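Local coordinates for fibronectin type III domain-containing protein (Simiduia agarivorans, PDB 6P2K), which probably hydrolyses xyloglucan as a glycoside hydrolase of family 74, here represented by the beta-propeller part of a longer protein with fibronectin type III domains, at residues G76-L81 with T97-I102; G137-V141 with T153-D157. All blocks are in the same frame, centred on the assembly; numbering follows the deposited sequence.

Interaction 1. Residues G76-L81 with T97-I102; sequences GTLYGL and TENKSI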
ATOM      1  N   GLY B  76      20.465 -12.315  55.592  1.00 37.96           N
ATOM      2  CA  GLY B  76      21.867 -12.585  55.372  1.00 37.13           C
ATOM      3  C   GLY B  76      22.364 -11.880  54.127  1.00 36.40           C
ATOM      4  O   GLY B  76      21.808 -12.056  53.039  1.00 34.18           O
ATOM      5  N   THR B  77      23.407 -11.071  54.294  1.00 37.89           N
ATOM      6  CA  THR B  77      23.985 -10.292  53.206  1.00 38.00           C
ATOM      7  C   THR B  77      25.473 -10.601  53.070  1.00 40.09           C
ATOM      8  O   THR B  77      26.055 -11.363  53.846  1.00 42.95           O
ATOM      9  CB  THR B  77      23.789  -8.788  53.423  1.00 33.52           C
ATOM     10  OG1 THR B  77      24.649  -8.338  54.477  1.00 34.27           O
ATOM     11  CG2 THR B  77      22.348  -8.478  53.778  1.00 31.45           C
ATOM     12  N   LEU B  78      26.083  -9.977  52.061  1.00 37.68           N
ATOM     13  CA  LEU B  78      27.507 -10.168  51.811  1.00 37.33           C
ATOM     14  C   LEU B  78      28.353  -9.645  52.963  1.00 42.22           C
ATOM     15  O   LEU B  78      29.481 -10.111  53.163  1.00 44.42           O
ATOM     16  CB  LEU B  78      27.895  -9.484  50.500  1.00 36.18           C
ATOM     17  CG  LEU B  78      29.326  -9.634  49.982  1.00 38.01           C
ATOM     18  CD1 LEU B  78      29.664 -11.098  49.733  1.00 38.55           C
ATOM     19  CD2 LEU B  78      29.525  -8.810  48.717  1.00 37.62           C
ATOM     20  N   TYR B  79      27.835  -8.687  53.732  1.00 42.15           N
ATOM     21  CA  TYR B  79      28.566  -8.132  54.863  1.00 42.36           C
ATOM     22  C   TYR B  79      28.077  -8.656  56.208  1.00 43.26           C
ATOM     23  O   TYR B  79      28.570  -8.211  57.250  1.00 41.53           O
ATOM     24  CB  TYR B  79      28.501  -6.602  54.849  1.00 41.87           C
ATOM     25  CG  TYR B  79      29.607  -5.953  55.657  1.00 41.31           C
ATOM     26  CD1 TYR B  79      30.935  -6.061  55.265  1.00 42.91           C
ATOM     27  CD2 TYR B  79      29.326  -5.246  56.820  1.00 47.24           C
ATOM     28  CE1 TYR B  79      31.953  -5.476  56.002  1.00 50.42           C
ATOM     29  CE2 TYR B  79      30.341  -4.657  57.566  1.00 50.90           C
ATOM     30  CZ  TYR B  79      31.652  -4.776  57.151  1.00 50.13           C
ATOM     31  OH  TYR B  79      32.665  -4.194  57.882  1.00 54.65           O
ATOM     32  N   GLY B  80      27.128  -9.584  56.223  1.00 42.83           N
ATOM     33  CA  GLY B  80      26.742 -10.235  57.454  1.00 43.91           C
ATOM     34  C   GLY B  80      25.250 -10.203  57.687  1.00 43.43           C
ATOM     35  O   GLY B  80      24.475  -9.637  56.918  1.00 41.06           O
ATOM     36  N   LEU B  81      24.855 -10.828  58.792  1.00 43.04           N
ATOM     37  CA  LEU B  81      23.450 -10.947  59.148  1.00 41.87           C
ATOM     38  C   LEU B  81      22.901  -9.615  59.647  1.00 40.34           C
ATOM     39  O   LEU B  81      23.586  -8.865  60.348  1.00 41.99           O
ATOM     40  CB  LEU B  81      23.284 -12.023  60.225  1.00 43.15           C
ATOM     41  CG  LEU B  81      21.931 -12.695  60.450  1.00 42.52           C
ATOM     42  CD1 LEU B  81      21.541 -13.542  59.252  1.00 37.89           C
ATOM     43  CD2 LEU B  81      22.000 -13.544  61.705  1.00 44.81           C
ATOM     44  N   THR B  97      28.549 -11.256  63.154  1.00 49.66           N
ATOM     45  CA  THR B  97      28.625 -11.656  61.757  1.00 52.79           C
ATOM     46  C   THR B  97      29.116 -10.538  60.847  1.00 51.82           C
ATOM     47  O   THR B  97      28.999 -10.655  59.623  1.00 51.54           O
ATOM     48  CB  THR B  97      27.260 -12.156  61.278  1.00 53.97           C
ATOM     49  OG1 THR B  97      26.333 -11.061  61.222  1.00 51.99           O
ATOM     50  CG2 THR B  97      26.722 -13.221  62.221  1.00 57.41           C
ATOM     51  N   GLU B  98      29.652  -9.457  61.412  1.00 51.84           N
ATOM     52  CA  GLU B  98      30.178  -8.367  60.600  1.00 54.31           C
ATOM     53  C   GLU B  98      31.270  -8.881  59.675  1.00 52.66           C
ATOM     54  O   GLU B  98      32.152  -9.632  60.100  1.00 55.61           O
ATOM     55  CB  GLU B  98      30.725  -7.251  61.492  1.00 60.15           C
ATOM     56  CG  GLU B  98      29.644  -6.477  62.226  1.00 65.27           C
ATOM     57  CD  GLU B  98      30.044  -5.049  62.547  1.00 72.49           C
ATOM     58  OE1 GLU B  98      29.720  -4.560  63.653  1.00 74.88           O
ATOM     59  OE2 GLU B  98      30.682  -4.413  61.683  1.00 73.93           O
ATOM     60  N   ASN B  99      31.204  -8.481  58.404  1.00 46.55           N
ATOM     61  CA  ASN B  99      32.158  -8.897  57.377  1.00 47.08           C
ATOM     62  C   ASN B  99      32.102 -10.401  57.113  1.00 49.06           C
ATOM     63  O   ASN B  99      33.087 -10.989  56.655  1.00 48.49           O
ATOM     64  CB  ASN B  99      33.588  -8.469  57.745  1.00 54.23           C
ATOM     65  CG  ASN B  99      34.451  -8.186  56.529  1.00 55.11           C
ATOM     66  OD1 ASN B  99      34.079  -8.507  55.401  1.00 54.31           O
ATOM     67  ND2 ASN B  99      35.613  -7.584  56.756  1.00 56.41           N
ATOM     68  N   LYS B 100      30.960 -11.038  57.382  1.00 50.02           N
ATOM     69  CA  LYS B 100      30.788 -12.481  57.224  1.00 51.63           C
ATOM     70  C   LYS B 100      29.575 -12.743  56.339  1.00 45.45           C
ATOM     71  O   LYS B 100      28.437 -12.626  56.798  1.00 43.95           O
ATOM     72  CB  LYS B 100      30.610 -13.165  58.580  1.00 57.39           C
ATOM     73  CG  LYS B 100      31.816 -13.101  59.500  1.00 65.24           C
ATOM     74  CD  LYS B 100      33.035 -13.737  58.861  1.00 71.31           C
ATOM     75  CE  LYS B 100      32.850 -15.240  58.722  1.00 75.04           C
ATOM     76  NZ  LYS B 100      34.149 -15.963  58.627  1.00 78.69           N
ATOM     77  N   SER B 101      29.807 -13.117  55.083  1.00 43.99           N
ATOM     78  CA  SER B 101      28.704 -13.375  54.161  1.00 44.27           C
ATOM     79  C   SER B 101      27.893 -14.585  54.609  1.00 45.43           C
ATOM     80  O   SER B 101      28.442 -15.674  54.801  1.00 46.22           O
ATOM     81  CB  SER B 101      29.240 -13.597  52.747  1.00 44.49           C
ATOM     82  OG  SER B 101      28.184 -13.656  51.809  1.00 41.85           O
ATOM     83  N   ILE B 102      26.582 -14.397  54.753  1.00 44.51           N
ATOM     84  CA  ILE B 102      25.677 -15.426  55.254  1.00 44.08           C
ATOM     85  C   ILE B 102      24.576 -15.659  54.231  1.00 45.06           C
ATOM     86  O   ILE B 102      23.967 -14.702  53.736  1.00 43.11           O
ATOM     87  CB  ILE B 102      25.085 -15.032  56.619  1.00 42.08           C
ATOM     88  CG1 ILE B 102      26.199 -14.930  57.649  1.00 45.72           C
ATOM     89  CG2 ILE B 102      24.045 -16.032  57.087  1.00 39.68           C
ATOM     90  CD1 ILE B 102      25.772 -14.225  58.871  1.00 48.04           C
TER

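Interaction 2. Residues G137-V141 with T153-D157; sequences GPGQV and TVTFD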
ATOM      1  N   GLY B 137      38.627 -21.304  53.383  1.00 69.01           N
ATOM      2  CA  GLY B 137      38.636 -21.054  54.802  1.00 67.98           C
ATOM      3  C   GLY B 137      38.053 -22.199  55.602  1.00 67.51           C
ATOM      4  O   GLY B 137      37.631 -23.225  55.056  1.00 64.13           O
ATOM      5  N   PRO B 138      38.026 -22.046  56.922  1.00 69.33           N
ATOM      6  CA  PRO B 138      37.449 -23.094  57.770  1.00 67.09           C
ATOM      7  C   PRO B 138      35.933 -23.115  57.667  1.00 68.29           C
ATOM      8  O   PRO B 138      35.277 -22.071  57.660  1.00 61.45           O
ATOM      9  CB  PRO B 138      37.904 -22.704  59.183  1.00 69.58           C
ATOM     10  CG  PRO B 138      38.952 -21.633  58.992  1.00 70.37           C
ATOM     11  CD  PRO B 138      38.609 -20.954  57.713  1.00 70.86           C
ATOM     12  N   GLY B 139      35.380 -24.322  57.581  1.00 68.16           N
ATOM     13  CA  GLY B 139      33.941 -24.485  57.612  1.00 64.82           C
ATOM     14  C   GLY B 139      33.409 -24.101  58.977  1.00 66.15           C
ATOM     15  O   GLY B 139      33.814 -24.688  59.996  1.00 65.13           O
ATOM     16  N   GLN B 140      32.521 -23.112  59.026  1.00 63.39           N
ATOM     17  CA  GLN B 140      32.029 -22.602  60.295  1.00 63.97           C
ATOM     18  C   GLN B 140      30.549 -22.272  60.180  1.00 61.93           C
ATOM     19  O   GLN B 140      29.995 -22.157  59.084  1.00 54.40           O
ATOM     20  CB  GLN B 140      32.820 -21.370  60.749  1.00 60.62           C
ATOM     21  CG  GLN B 140      34.169 -21.713  61.348  1.00 68.15           C
ATOM     22  CD  GLN B 140      34.877 -20.504  61.911  1.00 71.03           C
ATOM     23  OE1 GLN B 140      34.832 -19.420  61.331  1.00 70.68           O
ATOM     24  NE2 GLN B 140      35.531 -20.679  63.055  1.00 68.42           N
ATOM     25  N   VAL B 141      29.919 -22.117  61.340  1.00 64.21           N
ATOM     26  CA  VAL B 141      28.478 -21.915  61.446  1.00 62.20           C
ATOM     27  C   VAL B 141      28.201 -21.104  62.704  1.00 61.74           C
ATOM     28  O   VAL B 141      28.740 -21.402  63.775  1.00 64.73           O
ATOM     29  CB  VAL B 141      27.724 -23.263  61.477  1.00 65.41           C
ATOM     30  CG1 VAL B 141      26.414 -23.128  62.230  1.00 67.70           C
ATOM     31  CG2 VAL B 141      27.473 -23.771  60.059  1.00 62.16           C
ATOM     32  N   THR B 153      30.632 -19.107  67.340  1.00 65.72           N
ATOM     33  CA  THR B 153      31.174 -19.634  66.095  1.00 67.08           C
ATOM     34  C   THR B 153      31.533 -21.102  66.298  1.00 72.06           C
ATOM     35  O   THR B 153      32.463 -21.423  67.045  1.00 77.71           O
ATOM     36  CB  THR B 153      32.391 -18.826  65.652  1.00 66.28           C
ATOM     37  OG1 THR B 153      32.077 -17.429  65.707  1.00 64.36           O
ATOM     38  CG2 THR B 153      32.775 -19.192  64.235  1.00 65.33           C
ATOM     39  N   VAL B 154      30.790 -21.985  65.640  1.00 66.16           N
ATOM     40  CA  VAL B 154      31.051 -23.418  65.672  1.00 68.45           C
ATOM     41  C   VAL B 154      31.804 -23.788  64.404  1.00 73.60           C
ATOM     42  O   VAL B 154      31.344 -23.503  63.292  1.00 64.77           O
ATOM     43  CB  VAL B 154      29.751 -24.227  65.798  1.00 67.76           C
ATOM     44  CG1 VAL B 154      30.040 -25.717  65.668  1.00 74.31           C
ATOM     45  CG2 VAL B 154      29.073 -23.933  67.120  1.00 68.92           C
ATOM     46  N   THR B 155      32.963 -24.416  64.567  1.00 70.94           N
ATOM     47  CA  THR B 155      33.771 -24.884  63.452  1.00 71.02           C
ATOM     48  C   THR B 155      33.466 -26.355  63.203  1.00 73.42           C
ATOM     49  O   THR B 155      33.392 -27.144  64.151  1.00 75.78           O
ATOM     50  CB  THR B 155      35.265 -24.697  63.743  1.00 74.07           C
ATOM     51  OG1 THR B 155      35.551 -23.304  63.929  1.00 73.08           O
ATOM     52  CG2 THR B 155      36.109 -25.244  62.599  1.00 74.48           C
ATOM     53  N   PHE B 156      33.273 -26.721  61.934  1.00 70.07           N
ATOM     54  CA  PHE B 156      33.106 -28.119  61.567  1.00 71.20           C
ATOM     55  C   PHE B 156      34.149 -28.613  60.571  1.00 72.16           C
ATOM     56  O   PHE B 156      34.121 -29.795  60.207  1.00 79.08           O
ATOM     57  CB  PHE B 156      31.691 -28.378  61.019  1.00 69.11           C
ATOM     58  CG  PHE B 156      31.324 -27.552  59.815  1.00 64.77           C
ATOM     59  CD1 PHE B 156      31.611 -27.997  58.533  1.00 63.43           C
ATOM     60  CD2 PHE B 156      30.662 -26.345  59.964  1.00 61.84           C
ATOM     61  CE1 PHE B 156      31.262 -27.244  57.426  1.00 66.98           C
ATOM     62  CE2 PHE B 156      30.311 -25.587  58.862  1.00 65.38           C
ATOM     63  CZ  PHE B 156      30.611 -26.039  57.591  1.00 65.15           C
ATOM     64  N   ASP B 157      35.066 -27.757  60.129  1.00 71.90           N
ATOM     65  CA  ASP B 157      36.195 -28.189  59.316  1.00 73.47           C
ATOM     66  C   ASP B 157      37.341 -27.213  59.530  1.00 81.93           C
ATOM     67  O   ASP B 157      37.143 -25.996  59.446  1.00 81.17           O
ATOM     68  CB  ASP B 157      35.825 -28.274  57.830  1.00 70.55           C
ATOM     69  CG  ASP B 157      36.998 -28.690  56.962  1.00 72.28           C
ATOM     70  OD1 ASP B 157      37.758 -27.803  56.519  1.00 72.00           O
ATOM     71  OD2 ASP B 157      37.168 -29.907  56.732  1.00 82.34           O
TER

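Interaction 1. Residues G76-L81 with T97-I102
Residues 76-81 form the tip of a tight beta hairpin: a type I turn runs from Thr-77 to Gly-80, closed by Gly-80 N to Thr-77 O and Thr-77 N to Gly-80 O, both 3.2 Å. Segment 97-102 answers with a type II turn from Thr-97 to Lys-100, where Asn-99 takes left-handed angles (phi 64°). Two backbone hydrogen bonds join the segments: Asn-99 N to Tyr-79 O (2.9 Å, 132°) between the turns, and Ile-102 N, at the start of strand 102-108, to Thr-77 O (3.2 Å, 161°). Between them, Gly-80 CA makes CA-H...O contacts with Lys-100 O (3.0 Å) and Thr-97 O (3.2 Å). A beta carbon on Gly-80 would lie 2.1 Å from Thr-97 O, and phi 129° would press it against the preceding carbonyl, so two independent constraints favour glycine.

Among side chains, Thr-97 OG1 accepts from Leu-81 N (2.9 Å). Within the hairpin, Thr-77 OG1 accepts from Tyr-79 N (3.3 Å), an ST turn, and donates to Gly-80 O (2.8 Å). The Tyr-79 ring has Asn-99 CA over one face, and Leu-81 CB meets Ile-102 CD1 at 3.6 Å.

The hairpin joins strands 72-77 and 80-84 of one propeller blade, whereas 97-102 carries the chain from strand 92-93 into strand 102-108 of the next. Around this junction Thr-97 OG1 also bonds Val-94 O, Ser-101 OG bonds Gly-120 O, and Tyr-79 meets Phe-131 and touches helix 681-684.

Interaction 2. Residues G137-V141 with T153-D157
Backbone pairing sets the frame here. The axes of the short segments 139-141 and 153-155 come within 4.6 Å, with 145° between their N-to-C directions, an antiparallel pair. Val-141 and Val-154 are a hydrogen-bonded pair, exchanging Val-141 N to Val-154 O (2.8 Å, 137°) and Val-154 N to Val-141 O (2.8 Å, 164°); Gln-140 and Thr-155 follow as a non-hydrogen-bonded pair with CA atoms 4.3 Å apart. Beyond them Gly-139 O takes a good bond from Phe-156 N (2.9 Å, 160°) and a weak one from Asp-157 N (3.3 Å, 148°), where the chain turns a corner at Phe-156. A CA-H...O contact from Gln-140 CA to Val-154 O (3.2 Å) adds to the ladder.

In the fold, this is the outer hairpin of a four-stranded propeller blade, made of strands 139-144 and 152-155, the latter being the blade's edge strand.

Polar side chains meet on the face carrying Gln-140 and Thr-155, where Gln-140 NE2 donates to Thr-155 OG1 (2.8 Å, 168°). Asp-157 finds its polar partners outside the two segments: OD1 forms a salt bridge with Lys-185 NZ and accepts from Asn-159 N.

Aromatic and apolar contacts centre on Phe-156. Gly-139 CA sits 3.9 Å from the ring centroid, 21° off the normal, a CH-pi contact; a beta carbon there would come within 2.6 Å of Phe-156 CE1. Val-141 CG2 approaches Phe-156 CE2 at 3.6 Å, and both side chains also touch Leu-181 of strand 179-183.

Interaction 1 precedes interaction 2 along the chain; their centres lie 15 Å apart and their nearest atoms about 4 Å, without touching. The sheet of strands 102-108, 114-119, 139-144 and 152-155 relates them: Ile-102 of interaction 1 begins its first strand, while interaction 2 pairs its last two. Interaction 1 therefore ties this blade to the preceding one, and interaction 2 closes its outer side, with Val-141 and Phe-156 reaching the following blade. Trp-151, just before strand 152-155, touches Leu-81. Only interaction 1 approaches a metal site: Leu-78 lies about 10 Å from a zinc ion, between side chain and metal.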